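Local coordinates for protein STING-associated CdnE c-di-GMP synthase (Flavobacteriaceae, PDB 6WT8) that synthesises the cyclic dinucleotide c-di-GMP, the nucleotide signal sensed by STING, probably in bacterial CBASS anti-phage defence, at residues Leu167-Thr172 against Asn182-Lys187; Thr310-Ile313 against Ser317-Asp320. All blocks are in the same frame, centred on the assembly; numbering follows the deposited sequence.

Contact 1 of 2, residues Leu167-Thr172 against Asn182-Lys187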
loop_
_atom_site.group_PDB
_atom_site.type_symbol
_atom_site.label_atom_id
_atom_site.label_comp_id
_atom_site.label_asym_id
_atom_site.label_seq_id
_atom_site.Cartn_x
_atom_site.Cartn_y
_atom_site.Cartn_z
ATOM N N LEU A 167 -13.026 10.405 23.328
ATOM C CA LEU A 167 -12.977 11.371 24.420
ATOM C C LEU A 167 -11.608 12.027 24.532
ATOM O O LEU A 167 -11.521 13.256 24.679
ATOM C CB LEU A 167 -13.334 10.661 25.747
ATOM C CG LEU A 167 -14.785 10.194 25.751
ATOM C CD1 LEU A 167 -14.979 9.238 26.975
ATOM C CD2 LEU A 167 -15.786 11.311 25.849
ATOM N N VAL A 168 -10.536 11.226 24.501
ATOM C CA VAL A 168 -9.189 11.791 24.633
ATOM C C VAL A 168 -8.878 12.712 23.467
ATOM O O VAL A 168 -8.370 13.830 23.649
ATOM C CB VAL A 168 -8.173 10.646 24.718
ATOM C CG1 VAL A 168 -6.744 11.194 24.541
ATOM C CG2 VAL A 168 -8.319 9.998 26.029
ATOM N N LEU A 169 -9.207 12.265 22.243
ATOM C CA LEU A 169 -8.833 13.077 21.090
ATOM C C LEU A 169 -9.663 14.354 21.033
ATOM O O LEU A 169 -9.152 15.426 20.674
ATOM C CB LEU A 169 -8.976 12.234 19.806
ATOM C CG LEU A 169 -7.965 11.081 19.744
ATOM C CD1 LEU A 169 -8.374 10.096 18.618
ATOM C CD2 LEU A 169 -6.514 11.575 19.533
ATOM N N SER A 170 -10.953 14.272 21.394
ATOM C CA SER A 170 -11.782 15.469 21.361
ATOM C C SER A 170 -11.361 16.478 22.408
ATOM O O SER A 170 -11.651 17.667 22.250
ATOM C CB SER A 170 -13.249 15.102 21.592
ATOM O OG SER A 170 -13.728 14.342 20.517
ATOM N N SER A 171 -10.787 16.014 23.516
ATOM C CA SER A 171 -10.330 16.946 24.538
ATOM C C SER A 171 -8.977 17.556 24.207
ATOM O O SER A 171 -8.612 18.571 24.810
ATOM C CB SER A 171 -10.280 16.247 25.897
ATOM O OG SER A 171 -9.238 15.329 25.999
ATOM N N THR A 172 -8.251 17.003 23.236
ATOM C CA THR A 172 -6.906 17.416 22.844
ATOM C C THR A 172 -6.908 18.266 21.588
ATOM O O THR A 172 -6.213 19.287 21.524
ATOM C CB THR A 172 -6.030 16.181 22.593
ATOM O OG1 THR A 172 -5.968 15.380 23.769
ATOM C CG2 THR A 172 -4.613 16.584 22.157
ATOM N N ASN A 182 -15.522 3.346 10.911
ATOM C CA ASN A 182 -14.316 2.544 11.017
ATOM C C ASN A 182 -13.091 3.355 11.415
ATOM O O ASN A 182 -12.010 2.784 11.544
ATOM C CB ASN A 182 -14.050 1.817 9.686
ATOM C CG ASN A 182 -15.037 0.698 9.421
ATOM O OD1 ASN A 182 -15.357 -0.115 10.295
ATOM N ND2 ASN A 182 -15.550 0.662 8.199
ATOM N N SER A 183 -13.217 4.659 11.643
ATOM C CA SER A 183 -12.050 5.405 12.149
ATOM C C SER A 183 -12.534 6.675 12.838
ATOM O O SER A 183 -13.678 7.118 12.660
ATOM C CB SER A 183 -11.024 5.761 11.035
ATOM O OG SER A 183 -11.654 6.680 10.128
ATOM N N ILE A 184 -11.611 7.287 13.575
ATOM C CA ILE A 184 -11.738 8.641 14.109
ATOM C C ILE A 184 -10.832 9.561 13.293
ATOM O O ILE A 184 -9.666 9.236 13.096
ATOM C CB ILE A 184 -11.339 8.674 15.593
ATOM C CG1 ILE A 184 -12.263 7.774 16.439
ATOM C CG2 ILE A 184 -11.431 10.139 16.141
ATOM C CD1 ILE A 184 -11.602 7.440 17.818
ATOM N N TYR A 185 -11.331 10.698 12.831
ATOM C CA TYR A 185 -10.536 11.565 11.965
ATOM C C TYR A 185 -10.078 12.778 12.774
ATOM O O TYR A 185 -10.906 13.519 13.302
ATOM C CB TYR A 185 -11.354 12.025 10.752
ATOM C CG TYR A 185 -10.550 12.399 9.511
ATOM C CD1 TYR A 185 -9.397 11.693 9.166
ATOM C CD2 TYR A 185 -10.971 13.413 8.670
ATOM C CE1 TYR A 185 -8.663 12.002 8.004
ATOM C CE2 TYR A 185 -10.258 13.741 7.513
ATOM C CZ TYR A 185 -9.112 13.034 7.180
ATOM O OH TYR A 185 -8.398 13.351 6.030
ATOM N N VAL A 186 -8.762 12.955 12.908
ATOM C CA VAL A 186 -8.183 13.976 13.774
ATOM C C VAL A 186 -7.496 15.032 12.935
ATOM O O VAL A 186 -6.644 14.697 12.108
ATOM C CB VAL A 186 -7.170 13.361 14.743
ATOM C CG1 VAL A 186 -6.632 14.435 15.670
ATOM C CG2 VAL A 186 -7.846 12.220 15.499
ATOM N N LYS A 187 -7.793 16.299 13.198
ATOM C CA LYS A 187 -7.039 17.380 12.555
ATOM C C LYS A 187 -5.907 17.763 13.498
ATOM O O LYS A 187 -6.121 18.463 14.498
ATOM C CB LYS A 187 -7.956 18.551 12.235
ATOM C CG LYS A 187 -8.931 18.213 11.111
ATOM C CD LYS A 187 -9.625 19.480 10.611
ATOM C CE LYS A 187 -8.655 20.425 9.933
ATOM N NZ LYS A 187 -8.276 19.875 8.594
#
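Leu169 reaches from its helix to the strand and sets one methyl, CD1, against Ile184 and Val186. Leu169 CD1 lies 3.8 Å from Val186 CG2. The same CD1 lies 3.9 Å from Ile184 CG2. The approach differs for the two partners. The side chain of Leu169 crosses that of Val186 at about a right angle, while it meets that of Ile184 at a slant. In Leu169 the second torsion is extended (chi2 167°), which carries CD1 far out from the helix backbone. Ile184 offers its short branch, CG2, to this methyl. Val186 offers the methyl that stands anti to its own carbonyl carbon. These two residues are two apart on the strand and point the same way, toward the helix. Tyr185 between them points away. The contact is small, 122 Å² in all, but the three touching residues are buried. It is purely apolar, with no hydrogen bond between the segments. Two hydroxyls of the helix bond within it: Val168 O takes Thr172 OG1 at 2.9 Å and Ser171 OG from the opposite face of its plane. Around the contact, the helix 60-81 lies against Leu169 through Val73 and Leu77. Ile184 also packs on Arg162, Ser165 and Glu166, earlier in the helix 154-172. The strand 184-189 pairs antiparallel with 192-204, Ile184 with Val197 and Val186 with Ile195. On this mixed sheet lies the helix 154-172, which the helix 60-81 also touches through Leu169.

Contact 2 of 2, residues Thr310-Ile313 against Ser317-Asp320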
loop_
_atom_site.group_PDB
_atom_site.type_symbol
_atom_site.label_atom_id
_atom_site.label_comp_id
_atom_site.label_asym_id
_atom_site.label_seq_id
_atom_site.Cartn_x
_atom_site.Cartn_y
_atom_site.Cartn_z
ATOM N N THR A 310 -0.045 -5.880 -21.543
ATOM C CA THR A 310 -0.417 -6.615 -22.750
ATOM C C THR A 310 -0.574 -8.104 -22.479
ATOM O O THR A 310 -1.535 -8.737 -22.965
ATOM C CB THR A 310 0.661 -6.331 -23.814
ATOM O OG1 THR A 310 0.533 -4.946 -24.117
ATOM C CG2 THR A 310 0.420 -7.199 -25.041
ATOM N N ASN A 311 0.329 -8.682 -21.683
ATOM C CA ASN A 311 0.252 -10.105 -21.342
ATOM C C ASN A 311 -0.956 -10.389 -20.476
ATOM O O ASN A 311 -1.624 -11.421 -20.644
ATOM C CB ASN A 311 1.506 -10.542 -20.572
ATOM C CG ASN A 311 2.772 -10.571 -21.451
ATOM O OD1 ASN A 311 2.696 -10.538 -22.678
ATOM N ND2 ASN A 311 3.934 -10.635 -20.808
ATOM N N ILE A 312 -1.272 -9.475 -19.558
ATOM C CA ILE A 312 -2.489 -9.663 -18.756
ATOM C C ILE A 312 -3.738 -9.680 -19.623
ATOM O O ILE A 312 -4.662 -10.476 -19.372
ATOM C CB ILE A 312 -2.574 -8.583 -17.665
ATOM C CG1 ILE A 312 -1.498 -8.907 -16.631
ATOM C CG2 ILE A 312 -4.030 -8.460 -17.049
ATOM C CD1 ILE A 312 -1.322 -7.732 -15.660
ATOM N N ILE A 313 -3.831 -8.756 -20.593
ATOM C CA ILE A 313 -5.003 -8.686 -21.472
ATOM C C ILE A 313 -5.097 -9.937 -22.334
ATOM O O ILE A 313 -6.205 -10.461 -22.562
ATOM C CB ILE A 313 -4.926 -7.403 -22.320
ATOM C CG1 ILE A 313 -5.088 -6.163 -21.440
ATOM C CG2 ILE A 313 -5.959 -7.403 -23.466
ATOM C CD1 ILE A 313 -4.465 -4.925 -22.149
ATOM N N SER A 317 -4.728 -17.695 -18.617
ATOM C CA SER A 317 -4.182 -18.464 -17.487
ATOM C C SER A 317 -3.174 -17.645 -16.694
ATOM O O SER A 317 -3.120 -17.735 -15.456
ATOM C CB SER A 317 -3.555 -19.792 -17.962
ATOM O OG SER A 317 -2.440 -19.564 -18.799
ATOM N N TYR A 318 -2.392 -16.807 -17.379
ATOM C CA TYR A 318 -1.475 -15.910 -16.683
ATOM C C TYR A 318 -2.239 -14.937 -15.791
ATOM O O TYR A 318 -1.924 -14.775 -14.598
ATOM C CB TYR A 318 -0.641 -15.145 -17.707
ATOM C CG TYR A 318 0.342 -14.215 -17.076
ATOM C CD1 TYR A 318 1.413 -14.710 -16.353
ATOM C CD2 TYR A 318 0.190 -12.849 -17.154
ATOM C CE1 TYR A 318 2.316 -13.851 -15.740
ATOM C CE2 TYR A 318 1.082 -11.993 -16.556
ATOM C CZ TYR A 318 2.135 -12.501 -15.860
ATOM O OH TYR A 318 3.011 -11.632 -15.273
ATOM N N ARG A 319 -3.247 -14.246 -16.345
ATOM C CA ARG A 319 -3.872 -13.240 -15.490
ATOM C C ARG A 319 -4.635 -13.891 -14.353
ATOM O O ARG A 319 -4.667 -13.346 -13.238
ATOM C CB ARG A 319 -4.763 -12.325 -16.326
ATOM C CG ARG A 319 -6.208 -12.543 -16.272
ATOM C CD ARG A 319 -6.969 -11.530 -17.155
ATOM N NE ARG A 319 -7.962 -12.300 -17.876
ATOM C CZ ARG A 319 -7.979 -12.557 -19.182
ATOM N NH1 ARG A 319 -7.065 -12.090 -20.022
ATOM N NH2 ARG A 319 -8.941 -13.329 -19.655
ATOM N N ASP A 320 -5.171 -15.084 -14.580
ATOM C CA ASP A 320 -5.993 -15.715 -13.563
ATOM C C ASP A 320 -5.191 -16.148 -12.349
ATOM O O ASP A 320 -5.790 -16.435 -11.297
ATOM C CB ASP A 320 -6.703 -16.924 -14.161
ATOM C CG ASP A 320 -7.917 -16.536 -14.953
ATOM O OD1 ASP A 320 -8.322 -15.349 -14.914
ATOM O OD2 ASP A 320 -8.452 -17.425 -15.651
#
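Ile312 and Arg319 form the close part of this contact. Arg319 NH1 donates to Ile312 O at 3.0 Å. The bond is nearly straight, with an angle of 168° at the hydrogen. The nitrogen lies in the carbonyl plane, and the oxygen lies in the guanidinium plane, so the two flat groups meet edge on. Ile313 O is also near the edge of the guanidinium, 3.1 Å from Arg319 NH1. The chain curls round the oxygen: Arg319 CD passes 3.4 Å from Ile312 O before NH1 bonds to it. To do this the arginine takes a first torsion of 103°, away from a staggered position, and bends at chi3. With a leucine here, which has no N-H, Ile312 O would probably be left without its in-plane mate, and the end of the helix 300-314 less well balanced in charge. Lower on the chain, Ile312 CG2 touches Arg319 CB at 4.0 Å. The other branch of Ile312 turns to the tyrosine, with CG1 4.0 Å from Tyr318 CE2, at the ring edge. Ile312 is buried here, and Ile284, Ile322 and Phe332 also pack on it. The contact is looser toward Asn311, which is exposed. Its CB comes no nearer than 4.3 Å to Tyr318 CE2. The ring's polar end looks elsewhere, with Tyr318 OH bonded to Glu308. The arrangement is two successive helices, 300-314 and 316-320, joined by a sharp short turn. Asn315 OD1 bonds to Tyr318 N, as the N-cap of the second helix. Arg319 then folds back to bond Ile312 O, near the C-terminal end of the first, where the helix dipole would favour positive charge.

The two contacts lie on opposite sides of the chain's centre. Their centres are 44 Å apart, and their nearest atoms are about 28 Å apart, so they do not touch. They come in series along the chain: contact 1 closes before contact 2 opens. They share no helix or strand. Contact 1 joins the helix 154-172 to the strand 184-189 of the mixed sheet. Contact 2 joins the helix 300-314 to the short helix 316-320, in the mostly helical later part of the chain. This is consistent with the CD-NTase architecture, in which a nucleotidyltransferase sheet core is joined to a helical region. Each contact is local packing within its own part of the fold.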